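Local coordinates for SsDNA-binding protein essential for mitochondrial genome maintenance (Saccharomyces cerevisiae, PDB 6CQK), which binds single-stranded DNA preferentially and cooperatively, takes part in mitochondrial DNA replication and stimulates the PIF1 helicase, at residues A[54-58]-A[94-98]; A[63-69]-A[97-103]. All coordinates share one frame. Residue numbers count along the deposited sequence, not the author numbering.

Interaction 1: residues A[54-58]-A[94-98]; sequences QINFL and QKDIN
Helix 52-59 lies over strand 89-99, and their short segments run in roughly the same direction: the axes of 54-58 and 94-98 cross at 36° and come within 9.8 Å. The backbones approach most closely at Gln54 and Asp96, with CA atoms 7.5 Å apart. Gln54 has the largest share of the buried surface (85 Å²), followed by Ile97 and Leu58. Its side chain, chi1 m and chi2 t, reaches across so that Gln54 OE1 accepts from Gln94 NE2 at 2.9 Å and Gln54 NE2 donates to Lys95 O at 3.0 Å. That carbonyl belongs to a classic beta bulge in which Lys95 and Asp96 both face Glu71. Gln94 OE1 is also hydrogen-bonded to Tyr30 OH of strand 26-34. One helical turn after Gln54, Leu58 (m, t) sets CD2 3.8 Å from CD1 of Ile97 (t, t), the apolar half of the contact; Tyr30 touches both side chains. A short helix packed against a closed five-stranded barrel, between its third and fourth strands in sequence, is the hallmark of the OB fold.

Interaction 2: residues A[63-69]-A[97-103]; sequences RKGALVY and INLLKNG
Strands 67-69 and 97-99 run antiparallel, axes 4.8 Å apart at 148°. Tyr69 and Asn98 form a hydrogen-bonded pair (N to O 2.9 Å both ways), Val68 and Leu99 a non-hydrogen-bonded one. A beta bulge then pairs Leu67 with Lys101, Leu67 O accepting from Leu100 N (3.0 Å) and Lys101 N (3.1 Å). Val68 (chi1 m) places CG1 3.8 Å from Ile97 CD1, towards the barrel interior. This is the base of the hairpin joining the last two strands of the OB barrel. Leu67 (t, p) meets Leu100 (m, t), CG to CD1 4.0 Å; Leu99 (t, p) sets CD1 3.7 Å from Ala66 CB. Tyr69 (chi1 t) shares a face with Asn98, CB to CB 4.0 Å, but its ring end leads away, OH bonded to Glu71. A type II turn spans Arg63 to Ala66, with Gly65 at positive phi. Asn102, chi1 between wells at -136°, accepts at OD1 from Arg63 N (2.8 Å), and Arg63 (m, t, m) lays one guanidinium face against Asn102 CB.

Overall arrangement
Interactions 1 and 2 meet on strand 89-99, sharing Ile97 and Asn98, with centres about 11 Å apart. Ile97 takes part in both, whereas Asn98 makes no contact with helix segment 54-58 and works in interaction 2. Helix 52-59 is followed in the chain by strand 67-77, with the 63-66 turn just before that strand, so the elements that meet strand 89-99 in these two contacts follow each other in the chain. The centre of interaction 1 is about 9 Å from the centre of the chain, that of interaction 2 about 11 Å. The latter also faces the assembly: Asn98 OD1 bonds Met1 N of the second subunit, the Tyr69 ring meets Phe3 of that subunit, and Leu100 packs on Leu100 of the third.

Interaction 1: residues A[54-58]-A[94-98]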
loop_
_atom_site.group_PDB
_atom_site.type_symbol
_atom_site.label_atom_id
_atom_site.label_comp_id
_atom_site.label_asym_id
_atom_site.label_seq_id
_atom_site.Cartn_x
_atom_site.Cartn_y
_atom_site.Cartn_z
ATOM N N GLN A 54 16.720 -2.195 10.985
ATOM C CA GLN A 54 16.439 -3.017 9.822
ATOM C C GLN A 54 17.721 -3.513 9.167
ATOM O O GLN A 54 17.795 -4.650 8.717
ATOM C CB GLN A 54 15.575 -2.259 8.816
ATOM C CG GLN A 54 14.159 -2.110 9.306
ATOM C CD GLN A 54 13.326 -1.182 8.456
ATOM O OE1 GLN A 54 13.449 -1.176 7.245
ATOM N NE2 GLN A 54 12.423 -0.453 9.072
ATOM N N ILE A 55 18.745 -2.666 9.136
ATOM C CA ILE A 55 20.039 -3.084 8.620
ATOM C C ILE A 55 20.479 -4.340 9.367
ATOM O O ILE A 55 20.965 -5.301 8.755
ATOM C CB ILE A 55 21.086 -1.961 8.735
ATOM C CG1 ILE A 55 20.696 -0.774 7.857
ATOM C CG2 ILE A 55 22.462 -2.492 8.354
ATOM C CD1 ILE A 55 21.780 0.243 7.678
ATOM N N ASN A 56 20.350 -4.314 10.698
ATOM C CA ASN A 56 20.785 -5.449 11.525
ATOM C C ASN A 56 19.892 -6.639 11.266
ATOM O O ASN A 56 20.389 -7.744 11.066
ATOM C CB ASN A 56 20.781 -5.128 13.027
ATOM C CG ASN A 56 21.849 -4.119 13.415
ATOM O OD1 ASN A 56 22.920 -4.048 12.809
ATOM N ND2 ASN A 56 21.544 -3.321 14.428
ATOM N N PHE A 57 18.577 -6.399 11.285
ATOM C CA PHE A 57 17.568 -7.462 10.996
ATOM C C PHE A 57 17.897 -8.216 9.713
ATOM O O PHE A 57 17.790 -9.442 9.697
ATOM C CB PHE A 57 16.119 -6.891 10.954
ATOM C CG PHE A 57 15.034 -7.953 10.833
ATOM C CD1 PHE A 57 14.753 -8.479 9.612
ATOM C CD2 PHE A 57 14.306 -8.432 11.934
ATOM C CE1 PHE A 57 13.788 -9.452 9.447
ATOM C CE2 PHE A 57 13.338 -9.424 11.775
ATOM C CZ PHE A 57 13.089 -9.939 10.512
ATOM N N LEU A 58 18.364 -7.475 8.698
ATOM C CA LEU A 58 18.721 -8.056 7.413
ATOM C C LEU A 58 19.984 -8.884 7.483
ATOM O O LEU A 58 19.978 -10.070 7.138
ATOM C CB LEU A 58 18.881 -6.985 6.337
ATOM C CG LEU A 58 17.564 -6.418 5.769
ATOM C CD1 LEU A 58 17.764 -5.137 4.958
ATOM C CD2 LEU A 58 16.869 -7.459 4.914
ATOM N N GLN A 94 14.425 1.848 2.082
ATOM C CA GLN A 94 13.563 0.907 2.803
ATOM C C GLN A 94 12.925 1.532 4.041
ATOM O O GLN A 94 13.587 2.206 4.761
ATOM C CB GLN A 94 14.374 -0.323 3.190
ATOM C CG GLN A 94 13.579 -1.363 3.939
ATOM C CD GLN A 94 14.331 -2.657 4.162
ATOM O OE1 GLN A 94 14.977 -3.182 3.257
ATOM N NE2 GLN A 94 14.256 -3.172 5.369
ATOM N N LYS A 95 11.621 1.341 4.236
ATOM C CA LYS A 95 10.889 1.787 5.430
ATOM C C LYS A 95 10.420 0.644 6.308
ATOM O O LYS A 95 10.246 0.781 7.494
ATOM C CB LYS A 95 9.736 2.688 4.984
ATOM C CG LYS A 95 10.170 4.064 4.492
ATOM C CD LYS A 95 11.375 4.558 5.343
ATOM C CE LYS A 95 12.147 5.771 4.836
ATOM N NZ LYS A 95 13.577 5.828 5.263
ATOM N N ASP A 96 10.309 -0.535 5.751
ATOM C CA ASP A 96 9.826 -1.648 6.500
ATOM C C ASP A 96 10.103 -2.915 5.785
ATOM O O ASP A 96 10.210 -2.870 4.580
ATOM C CB ASP A 96 8.344 -1.481 6.673
ATOM C CG ASP A 96 7.998 -1.491 8.037
ATOM O OD1 ASP A 96 8.140 -2.561 8.680
ATOM O OD2 ASP A 96 7.754 -0.360 8.477
ATOM N N ILE A 97 10.270 -4.013 6.505
ATOM C CA ILE A 97 10.403 -5.279 5.861
ATOM C C ILE A 97 9.672 -6.341 6.610
ATOM O O ILE A 97 9.687 -6.351 7.819
ATOM C CB ILE A 97 11.871 -5.668 5.573
ATOM C CG1 ILE A 97 11.927 -7.075 4.942
ATOM C CG2 ILE A 97 12.741 -5.602 6.786
ATOM C CD1 ILE A 97 13.182 -7.313 4.149
ATOM N N ASN A 98 9.004 -7.223 5.863
ATOM C CA ASN A 98 8.373 -8.449 6.352
ATOM C C ASN A 98 9.090 -9.658 5.723
ATOM O O ASN A 98 9.243 -9.742 4.511
ATOM C CB ASN A 98 6.923 -8.398 5.919
ATOM C CG ASN A 98 6.016 -8.932 6.950
ATOM O OD1 ASN A 98 5.946 -10.133 7.100
ATOM N ND2 ASN A 98 5.273 -8.066 7.649
#

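Interaction 2: residues A[63-69]-A[97-103]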
loop_
_atom_site.group_PDB
_atom_site.type_symbol
_atom_site.label_atom_id
_atom_site.label_comp_id
_atom_site.label_asym_id
_atom_site.label_seq_id
_atom_site.Cartn_x
_atom_site.Cartn_y
_atom_site.Cartn_z
ATOM N N ARG A 63 18.373 -14.429 4.773
ATOM C CA ARG A 63 19.301 -15.078 3.827
ATOM C C ARG A 63 18.889 -14.771 2.394
ATOM O O ARG A 63 17.717 -14.512 2.127
ATOM C CB ARG A 63 19.301 -16.606 4.040
ATOM C CG ARG A 63 19.837 -17.069 5.402
ATOM C CD ARG A 63 19.919 -18.597 5.488
ATOM N NE ARG A 63 18.593 -19.235 5.458
ATOM C CZ ARG A 63 17.768 -19.366 6.506
ATOM N NH1 ARG A 63 18.091 -18.890 7.713
ATOM N NH2 ARG A 63 16.586 -19.973 6.337
ATOM N N LYS A 64 19.858 -14.836 1.483
ATOM C CA LYS A 64 19.585 -14.675 0.061
ATOM C C LYS A 64 18.462 -15.636 -0.399
ATOM O O LYS A 64 18.303 -16.721 0.153
ATOM C CB LYS A 64 20.893 -14.870 -0.719
ATOM C CG LYS A 64 20.829 -14.630 -2.215
ATOM C CD LYS A 64 22.262 -14.619 -2.813
ATOM C CE LYS A 64 22.434 -15.248 -4.189
ATOM N NZ LYS A 64 21.624 -14.598 -5.246
ATOM N N GLY A 65 17.652 -15.199 -1.367
ATOM C CA GLY A 65 16.515 -15.974 -1.860
ATOM C C GLY A 65 15.244 -15.849 -1.031
ATOM O O GLY A 65 14.207 -16.441 -1.362
ATOM N N ALA A 66 15.311 -15.114 0.070
ATOM C CA ALA A 66 14.131 -14.883 0.892
ATOM C C ALA A 66 13.011 -14.147 0.177
ATOM O O ALA A 66 13.232 -13.107 -0.443
ATOM C CB ALA A 66 14.506 -14.091 2.101
ATOM N N LEU A 67 11.815 -14.724 0.236
ATOM C CA LEU A 67 10.593 -13.992 -0.119
ATOM C C LEU A 67 10.325 -12.949 0.956
ATOM O O LEU A 67 10.155 -13.303 2.126
ATOM C CB LEU A 67 9.390 -14.920 -0.233
ATOM C CG LEU A 67 8.136 -14.293 -0.804
ATOM C CD1 LEU A 67 8.368 -13.852 -2.226
ATOM C CD2 LEU A 67 6.943 -15.227 -0.754
ATOM N N VAL A 68 10.305 -11.687 0.531
ATOM C CA VAL A 68 10.085 -10.544 1.415
ATOM C C VAL A 68 8.942 -9.658 0.936
ATOM O O VAL A 68 8.580 -9.678 -0.247
ATOM C CB VAL A 68 11.316 -9.659 1.519
ATOM C CG1 VAL A 68 12.395 -10.442 2.157
ATOM C CG2 VAL A 68 11.784 -9.139 0.170
ATOM N N TYR A 69 8.381 -8.870 1.847
ATOM C CA TYR A 69 7.446 -7.770 1.476
ATOM C C TYR A 69 8.105 -6.511 1.990
ATOM O O TYR A 69 8.283 -6.388 3.189
ATOM C CB TYR A 69 6.068 -7.980 2.084
ATOM C CG TYR A 69 5.187 -6.772 2.089
ATOM C CD1 TYR A 69 5.194 -5.883 3.140
ATOM C CD2 TYR A 69 4.309 -6.536 1.070
ATOM C CE1 TYR A 69 4.370 -4.789 3.162
ATOM C CE2 TYR A 69 3.499 -5.426 1.067
ATOM C CZ TYR A 69 3.529 -4.560 2.118
ATOM O OH TYR A 69 2.672 -3.468 2.088
ATOM N N ILE A 97 10.270 -4.013 6.505
ATOM C CA ILE A 97 10.403 -5.279 5.861
ATOM C C ILE A 97 9.672 -6.341 6.610
ATOM O O ILE A 97 9.687 -6.351 7.819
ATOM C CB ILE A 97 11.871 -5.668 5.573
ATOM C CG1 ILE A 97 11.927 -7.075 4.942
ATOM C CG2 ILE A 97 12.741 -5.602 6.786
ATOM C CD1 ILE A 97 13.182 -7.313 4.149
ATOM N N ASN A 98 9.004 -7.223 5.863
ATOM C CA ASN A 98 8.373 -8.449 6.352
ATOM C C ASN A 98 9.090 -9.658 5.723
ATOM O O ASN A 98 9.243 -9.742 4.511
ATOM C CB ASN A 98 6.923 -8.398 5.919
ATOM C CG ASN A 98 6.016 -8.932 6.950
ATOM O OD1 ASN A 98 5.946 -10.133 7.100
ATOM N ND2 ASN A 98 5.273 -8.066 7.649
ATOM N N LEU A 99 9.604 -10.556 6.543
ATOM C CA LEU A 99 10.168 -11.778 6.055
ATOM C C LEU A 99 8.998 -12.708 5.926
ATOM O O LEU A 99 8.325 -12.964 6.898
ATOM C CB LEU A 99 11.180 -12.329 7.025
ATOM C CG LEU A 99 11.764 -13.601 6.483
ATOM C CD1 LEU A 99 12.628 -13.340 5.244
ATOM C CD2 LEU A 99 12.558 -14.295 7.564
ATOM N N LEU A 100 8.708 -13.148 4.700
ATOM C CA LEU A 100 7.601 -14.070 4.438
ATOM C C LEU A 100 8.075 -15.492 4.471
ATOM O O LEU A 100 7.401 -16.349 5.009
ATOM C CB LEU A 100 6.963 -13.740 3.096
ATOM C CG LEU A 100 6.492 -12.281 2.982
ATOM C CD1 LEU A 100 5.914 -12.006 1.612
ATOM C CD2 LEU A 100 5.452 -11.975 4.048
ATOM N N LYS A 101 9.234 -15.736 3.879
ATOM C CA LYS A 101 9.861 -17.009 3.880
ATOM C C LYS A 101 11.331 -16.770 3.628
ATOM O O LYS A 101 11.688 -16.168 2.624
ATOM C CB LYS A 101 9.291 -17.890 2.767
ATOM C CG LYS A 101 9.885 -19.283 2.823
ATOM C CD LYS A 101 9.843 -20.119 1.547
ATOM C CE LYS A 101 11.000 -19.725 0.590
ATOM N NZ LYS A 101 12.160 -20.667 0.583
ATOM N N ASN A 102 12.194 -17.387 4.428
ATOM C CA ASN A 102 13.653 -17.267 4.251
ATOM C C ASN A 102 14.306 -18.185 3.169
ATOM O O ASN A 102 13.615 -19.004 2.562
ATOM C CB ASN A 102 14.301 -17.426 5.624
ATOM C CG ASN A 102 15.401 -16.415 5.873
ATOM O OD1 ASN A 102 16.061 -15.967 4.949
ATOM N ND2 ASN A 102 15.657 -16.115 7.130
ATOM N N GLY A 103 15.623 -18.058 2.936
ATOM C CA GLY A 103 16.376 -18.895 1.964
ATOM C C GLY A 103 16.791 -20.288 2.482
ATOM O O GLY A 103 17.843 -20.864 2.128
#